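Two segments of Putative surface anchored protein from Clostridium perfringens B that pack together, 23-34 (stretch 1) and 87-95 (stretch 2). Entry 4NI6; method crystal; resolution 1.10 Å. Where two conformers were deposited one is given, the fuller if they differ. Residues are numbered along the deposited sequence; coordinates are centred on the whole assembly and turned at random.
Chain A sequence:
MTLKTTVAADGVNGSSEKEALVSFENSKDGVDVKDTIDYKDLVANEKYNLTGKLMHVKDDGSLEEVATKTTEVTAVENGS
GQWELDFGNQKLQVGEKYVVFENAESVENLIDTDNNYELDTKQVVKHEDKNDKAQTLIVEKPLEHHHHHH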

# COMPACT_ATOMS: atom_id res chain seq x y z
N SER A 23 2.01 -3.05 19.60
CA SER A 23 2.64 -3.51 20.82
C SER A 23 2.87 -5.01 20.77
O SER A 23 2.15 -5.75 20.10
CB SER A 23 1.81 -3.17 22.06
OG SER A 23 0.63 -3.95 22.07
N PHE A 24 3.76 -5.46 21.63
CA PHE A 24 4.03 -6.87 21.76
C PHE A 24 2.75 -7.65 22.08
O PHE A 24 2.42 -8.63 21.40
CB PHE A 24 5.10 -7.11 22.83
CG PHE A 24 5.24 -8.53 23.20
CD1 PHE A 24 5.76 -9.45 22.32
CD2 PHE A 24 4.92 -8.96 24.47
CE1 PHE A 24 5.73 -10.79 22.57
CE2 PHE A 24 4.99 -10.30 24.79
CZ PHE A 24 5.48 -11.21 23.87
N GLU A 25 1.98 -7.20 23.07
CA GLU A 25 0.72 -7.89 23.40
C GLU A 25 -0.31 -7.86 22.25
O GLU A 25 -0.95 -8.87 21.95
CB GLU A 25 0.14 -7.32 24.70
CG GLU A 25 1.02 -7.52 25.93
CD GLU A 25 0.37 -7.05 27.22
OE1 GLU A 25 -0.72 -6.45 27.16
OE2 GLU A 25 0.94 -7.32 28.30
N ASN A 26 -0.41 -6.73 21.57
CA ASN A 26 -1.40 -6.57 20.49
C ASN A 26 -1.11 -7.41 19.25
O ASN A 26 -2.00 -7.68 18.44
CB ASN A 26 -1.52 -5.09 20.10
CG ASN A 26 -2.42 -4.32 21.04
OD1 ASN A 26 -3.11 -3.38 20.63
ND2 ASN A 26 -2.40 -4.69 22.32
N SER A 27 0.11 -7.93 19.16
CA SER A 27 0.51 -8.82 18.10
C SER A 27 0.02 -10.25 18.23
O SER A 27 0.16 -11.02 17.27
CB SER A 27 2.04 -8.81 17.96
OG SER A 27 2.64 -9.62 18.96
N LYS A 28 -0.49 -10.64 19.40
CA LYS A 28 -0.76 -12.04 19.64
C LYS A 28 -1.56 -12.75 18.55
O LYS A 28 -1.20 -13.87 18.16
CB LYS A 28 -1.51 -12.19 20.96
N ASP A 29 -2.76 -12.22 18.34
CA ASP A 29 -3.77 -12.75 17.42
C ASP A 29 -3.56 -12.37 15.94
O ASP A 29 -4.49 -12.49 15.13
CB ASP A 29 -5.15 -12.24 17.86
CG ASP A 29 -5.17 -10.70 18.02
OD1 ASP A 29 -4.01 -10.07 18.05
OD2 ASP A 29 -6.37 -10.12 18.21
N GLY A 30 -2.37 -11.89 15.61
CA GLY A 30 -2.13 -11.27 14.30
C GLY A 30 -2.43 -9.78 14.36
O GLY A 30 -2.89 -9.25 15.37
N VAL A 31 -2.31 -9.15 13.20
CA VAL A 31 -2.41 -7.70 13.04
C VAL A 31 -3.29 -7.46 11.81
O VAL A 31 -3.01 -8.00 10.74
CB VAL A 31 -1.01 -7.09 12.82
CG1 VAL A 31 -1.09 -5.58 12.66
CG2 VAL A 31 -0.07 -7.47 13.97
N ASP A 32 -4.40 -6.73 11.98
CA ASP A 32 -5.20 -6.28 10.82
C ASP A 32 -4.51 -5.14 10.10
O ASP A 32 -4.20 -4.13 10.71
CB ASP A 32 -6.60 -5.86 11.27
CG ASP A 32 -7.32 -6.96 12.03
OD1 ASP A 32 -6.97 -8.15 11.88
OD2 ASP A 32 -8.24 -6.62 12.80
N VAL A 33 -4.20 -5.34 8.82
CA VAL A 33 -3.40 -4.35 8.11
C VAL A 33 -4.22 -3.81 6.95
O VAL A 33 -4.71 -4.57 6.12
CB VAL A 33 -2.10 -4.96 7.55
CG1 VAL A 33 -1.27 -3.91 6.80
CG2 VAL A 33 -1.28 -5.57 8.67
N LYS A 34 -4.44 -2.50 6.98
CA LYS A 34 -5.19 -1.81 5.94
C LYS A 34 -4.32 -0.69 5.40
O LYS A 34 -3.29 -0.32 6.00
CB LYS A 34 -6.49 -1.21 6.50
CG LYS A 34 -7.51 -2.21 6.97
CD LYS A 34 -8.73 -1.50 7.54
CE LYS A 34 -9.45 -2.38 8.55
NZ LYS A 34 -10.91 -2.10 8.59
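Stretch 2 (87-95) FGNQKLQVG

Stretch 2 enters as a strand, F87 to Q90, and runs antiparallel to the strand V31 to K34, the two N-to-C directions standing 159° apart and the axes approaching to 4.4 Å. Beyond Q90 it becomes an extended, irregular chain that follows the turn-rich start of stretch 1 as far as V94.

The register is set by V31 and Q90, a hydrogen-bonded pair: V31 N gives to Q90 O at 2.7 Å, and Q90 N returns the bond to V31 O, also at 2.7 Å. Further along, V33 N reaches G88 O at 3.1 Å and F87 N reaches V33 O at 2.9 Å. G88 has a positive phi, a conformation that favours glycine.

On the sheet face carrying V31 and V33, the branched valines make a ridge. L92, with chi1 m and chi2 t, swings its end inward so that CD1 lies 4.1 Å from V31 CB and 4.3 Å from V33 CG2, straddling the two. F87 closes the other end, its CD2 3.8 Å from V33 CG1. On the face of D32 and N89, the amide end of N89 comes nearer to stretch 1, and ND2 donates to D29 O at 3.0 Å and to D32 OD1 at 3.3 Å; asparagine suits this place because one NH2 group can serve two acceptors.

The hollow is at G30, which ends the type I turn begun at S27. Its CA lies 3.2 Å from Q90 O and 3.8 Å from K91 CD; a CB here would clash with N89 OD1 and Q90 O, and the backbone angles themselves demand glycine.

Past the sheet, one water donates to both S27 O (2.9 Å) and L92 O (2.6 Å), bridging the diverging chains. V94 then provides the last bump, with CG2 3.2 Å from S27 OG and CG1 3.8 Å from F24 CD1, at the edge of the ring.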

# COMPACT_ATOMS: atom_id res chain seq x y z
N PHE A 87 -5.80 -5.81 3.79
CA PHE A 87 -5.11 -7.09 3.74
C PHE A 87 -5.71 -8.11 4.70
O PHE A 87 -5.30 -9.27 4.72
CB PHE A 87 -3.62 -6.95 4.09
CG PHE A 87 -2.81 -6.19 3.06
CD1 PHE A 87 -2.26 -6.84 1.97
CD2 PHE A 87 -2.46 -4.86 3.29
CE1 PHE A 87 -1.54 -6.14 1.01
CE2 PHE A 87 -1.71 -4.17 2.34
CZ PHE A 87 -1.25 -4.82 1.21
N GLY A 88 -6.61 -7.66 5.58
CA GLY A 88 -7.15 -8.50 6.64
C GLY A 88 -6.12 -8.83 7.71
O GLY A 88 -5.09 -8.17 7.84
N ASN A 89 -6.43 -9.87 8.46
CA ASN A 89 -5.57 -10.31 9.56
C ASN A 89 -4.29 -10.95 9.05
O ASN A 89 -4.33 -11.82 8.18
CB ASN A 89 -6.33 -11.31 10.44
CG ASN A 89 -5.52 -11.77 11.65
OD1 ASN A 89 -4.72 -12.71 11.54
ND2 ASN A 89 -5.57 -10.99 12.71
N GLN A 90 -3.15 -10.46 9.54
CA GLN A 90 -1.86 -10.96 9.14
C GLN A 90 -1.10 -11.43 10.36
O GLN A 90 -1.04 -10.74 11.37
CB GLN A 90 -1.08 -9.85 8.42
CG GLN A 90 -1.75 -9.39 7.12
CD GLN A 90 -1.67 -10.46 6.05
OE1 GLN A 90 -0.66 -11.14 5.93
NE2 GLN A 90 -2.70 -10.55 5.21
N LYS A 91 -0.51 -12.60 10.24
CA LYS A 91 0.19 -13.15 11.40
C LYS A 91 1.68 -12.77 11.35
O LYS A 91 2.48 -13.47 10.71
CB LYS A 91 -0.06 -14.66 11.58
CG LYS A 91 -1.52 -15.08 11.86
CD LYS A 91 -1.94 -14.95 13.32
CE LYS A 91 -3.43 -15.24 13.50
NZ LYS A 91 -3.72 -16.72 13.51
N LEU A 92 1.96 -11.54 11.76
CA LEU A 92 3.29 -10.91 11.66
C LEU A 92 4.25 -11.27 12.81
O LEU A 92 3.82 -11.76 13.87
CB LEU A 92 3.15 -9.39 11.57
CG LEU A 92 2.24 -8.92 10.42
CD1 LEU A 92 2.21 -7.41 10.31
CD2 LEU A 92 2.72 -9.50 9.09
N GLN A 93 5.55 -11.09 12.58
CA GLN A 93 6.58 -11.56 13.52
C GLN A 93 6.92 -10.43 14.49
O GLN A 93 7.29 -9.32 14.08
CB GLN A 93 7.84 -11.98 12.74
CG GLN A 93 7.72 -13.33 12.03
CD GLN A 93 8.83 -13.57 11.03
OE1 GLN A 93 8.58 -14.13 9.89
NE2 GLN A 93 10.07 -13.21 11.44
N VAL A 94 6.93 -10.77 15.77
CA VAL A 94 7.36 -9.81 16.79
C VAL A 94 8.79 -9.37 16.54
O VAL A 94 9.69 -10.20 16.29
CB VAL A 94 7.18 -10.37 18.22
CG1 VAL A 94 7.96 -9.56 19.26
CG2 VAL A 94 5.70 -10.40 18.55
N GLY A 95 9.02 -8.06 16.63
CA GLY A 95 10.34 -7.51 16.38
C GLY A 95 10.60 -7.05 14.96
O GLY A 95 11.63 -6.43 14.69
O HOH W 1 1.39 -11.00 14.59